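Local atomic coordinates of LP04448p (Drosophila melanogaster, PDB entry 4QMH), a protein that probably binds tubulin through an array of TOG domains, of which this is the fourth, and so promotes microtubule polymerization. Residues 133-138 against 157-162. Numbering follows the deposited sequence.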
loop_
_atom_site.group_PDB
_atom_site.type_symbol
_atom_site.label_atom_id
_atom_site.label_comp_id
_atom_site.label_asym_id
_atom_site.label_seq_id
_atom_site.Cartn_x
_atom_site.Cartn_y
_atom_site.Cartn_z
ATOM N N GLU A 133 -1.464 4.575 8.797
ATOM C CA GLU A 133 -0.542 5.314 7.941
ATOM C C GLU A 133 -0.765 5.106 6.452
ATOM O O GLU A 133 -0.243 5.890 5.649
ATOM C CB GLU A 133 0.920 5.009 8.289
ATOM C CG GLU A 133 1.404 5.701 9.547
ATOM C CD GLU A 133 0.819 5.071 10.785
ATOM O OE1 GLU A 133 0.399 3.894 10.713
ATOM O OE2 GLU A 133 0.784 5.739 11.831
ATOM N N PHE A 134 -1.525 4.079 6.068
ATOM C CA PHE A 134 -1.815 3.842 4.642
ATOM C C PHE A 134 -2.843 4.835 4.109
ATOM O O PHE A 134 -2.938 5.066 2.899
ATOM C CB PHE A 134 -2.376 2.434 4.410
ATOM C CG PHE A 134 -1.402 1.320 4.693
ATOM C CD1 PHE A 134 -0.050 1.477 4.458
ATOM C CD2 PHE A 134 -1.858 0.107 5.181
ATOM C CE1 PHE A 134 0.833 0.438 4.719
ATOM C CE2 PHE A 134 -0.982 -0.941 5.440
ATOM C CZ PHE A 134 0.362 -0.771 5.214
ATOM N N PHE A 135 -3.652 5.380 5.012
ATOM C CA PHE A 135 -4.793 6.217 4.640
ATOM C C PHE A 135 -4.479 7.695 4.836
ATOM O O PHE A 135 -5.171 8.414 5.556
ATOM C CB PHE A 135 -6.038 5.765 5.415
ATOM C CG PHE A 135 -6.468 4.374 5.059
ATOM C CD1 PHE A 135 -7.227 4.147 3.922
ATOM C CD2 PHE A 135 -6.075 3.289 5.825
ATOM C CE1 PHE A 135 -7.617 2.850 3.569
ATOM C CE2 PHE A 135 -6.442 1.994 5.470
ATOM C CZ PHE A 135 -7.222 1.778 4.336
ATOM N N GLU A 136 -3.418 8.121 4.160
ATOM C CA GLU A 136 -2.902 9.473 4.238
ATOM C C GLU A 136 -2.330 9.875 2.889
ATOM O O GLU A 136 -1.845 9.033 2.128
ATOM C CB GLU A 136 -1.795 9.569 5.294
ATOM C CG GLU A 136 -2.267 9.221 6.702
ATOM C CD GLU A 136 -1.427 9.888 7.787
ATOM O OE1 GLU A 136 -0.549 10.696 7.441
ATOM O OE2 GLU A 136 -1.652 9.607 8.981
ATOM N N SER A 137 -2.405 11.171 2.607
ATOM C CA SER A 137 -1.705 11.787 1.488
ATOM C C SER A 137 -2.120 11.282 0.117
ATOM O O SER A 137 -1.390 11.459 -0.855
ATOM C CB SER A 137 -0.194 11.643 1.681
ATOM O OG SER A 137 0.198 12.255 2.896
ATOM N N GLU A 138 -3.303 10.673 0.057
ATOM C CA GLU A 138 -3.880 10.168 -1.187
ATOM C C GLU A 138 -3.002 9.148 -1.896
ATOM O O GLU A 138 -3.025 9.052 -3.114
ATOM C CB GLU A 138 -4.257 11.313 -2.134
ATOM C CG GLU A 138 -5.357 12.212 -1.542
ATOM C CD GLU A 138 -5.855 13.306 -2.492
ATOM O OE1 GLU A 138 -5.522 13.285 -3.696
ATOM O OE2 GLU A 138 -6.593 14.202 -2.026
ATOM N N ALA A 157 -9.917 -4.985 -4.088
ATOM C CA ALA A 157 -10.143 -6.188 -3.287
ATOM C C ALA A 157 -9.613 -5.952 -1.886
ATOM O O ALA A 157 -10.228 -6.346 -0.901
ATOM C CB ALA A 157 -9.440 -7.382 -3.907
ATOM N N TRP A 158 -8.449 -5.314 -1.811
ATOM C CA TRP A 158 -7.808 -5.073 -0.527
ATOM C C TRP A 158 -8.627 -4.093 0.293
ATOM O O TRP A 158 -8.849 -4.310 1.478
ATOM C CB TRP A 158 -6.384 -4.561 -0.737
ATOM C CG TRP A 158 -5.618 -4.288 0.536
ATOM C CD1 TRP A 158 -4.958 -5.198 1.308
ATOM C CD2 TRP A 158 -5.399 -3.009 1.141
ATOM N NE1 TRP A 158 -4.346 -4.563 2.380
ATOM C CE2 TRP A 158 -4.612 -3.219 2.300
ATOM C CE3 TRP A 158 -5.806 -1.707 0.825
ATOM C CZ2 TRP A 158 -4.220 -2.175 3.134
ATOM C CZ3 TRP A 158 -5.420 -0.671 1.660
ATOM C CH2 TRP A 158 -4.633 -0.913 2.801
ATOM N N LEU A 159 -9.098 -3.024 -0.335
ATOM C CA LEU A 159 -9.937 -2.070 0.379
ATOM C C LEU A 159 -11.230 -2.728 0.845
ATOM O O LEU A 159 -11.681 -2.488 1.960
ATOM C CB LEU A 159 -10.245 -0.846 -0.492
ATOM C CG LEU A 159 -9.048 0.069 -0.790
ATOM C CD1 LEU A 159 -9.362 1.025 -1.944
ATOM C CD2 LEU A 159 -8.647 0.848 0.451
ATOM N N ALA A 160 -11.820 -3.566 -0.007
ATOM C CA ALA A 160 -13.081 -4.221 0.336
ATOM C C ALA A 160 -12.885 -5.162 1.514
ATOM O O ALA A 160 -13.763 -5.317 2.366
ATOM C CB ALA A 160 -13.640 -4.988 -0.878
ATOM N N ASP A 161 -11.708 -5.771 1.566
ATOM C CA ASP A 161 -11.359 -6.732 2.598
ATOM C C ASP A 161 -11.040 -6.037 3.924
ATOM O O ASP A 161 -11.455 -6.502 4.979
ATOM C CB ASP A 161 -10.170 -7.579 2.128
ATOM C CG ASP A 161 -9.774 -8.649 3.132
ATOM O OD1 ASP A 161 -10.676 -9.318 3.677
ATOM O OD2 ASP A 161 -8.558 -8.820 3.372
ATOM N N LYS A 162 -10.324 -4.917 3.865
ATOM C CA LYS A 162 -9.762 -4.317 5.074
ATOM C C LYS A 162 -10.615 -3.218 5.709
ATOM O O LYS A 162 -10.708 -3.143 6.942
ATOM C CB LYS A 162 -8.353 -3.774 4.795
ATOM C CG LYS A 162 -7.341 -4.836 4.402
ATOM C CD LYS A 162 -7.060 -5.797 5.544
ATOM C CE LYS A 162 -6.024 -6.837 5.145
ATOM N NZ LYS A 162 -5.794 -7.829 6.236
#
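Trp158, whose benzo ring reaches Phe134 and Phe135, has its one polar side-chain atom tied down on helix 112-129, where NE1 hydrogen-bonds to OD1 of Asn123. That bond helps fix the rotation of the indole. With CG anti to the backbone N (chi1 -179°), the ring reaches from helix 149-162 toward the loop, and its far corner does the touching. CH2 lies 3.8 Å from CD2 of Phe134, a carbon that sits near the indole plane, at its edge, with the two ring planes inclined obliquely at 68°. Phe135 arrives from the opposite direction, almost parallel to the indole (12°) but displaced until little of one ring covers the other; its CZ stands 4.0 Å from Trp158 CH2. This aromatic cluster lies inside a TOG domain, an all-helical array of HEAT-like repeats, and joins the loop between helices 112-129 and 139-145 to helix 149-162. Phe134 also stacks on Phe100, while Ile140 of helix 139-145 touches Phe135, Trp158 and Leu159. Beside the cluster, Leu159 brings CD2 to the edge of the Phe135 ring, 3.8 Å from CE1. CG of Lys162, one turn on in the same helix, covers a face of the indole near its rim.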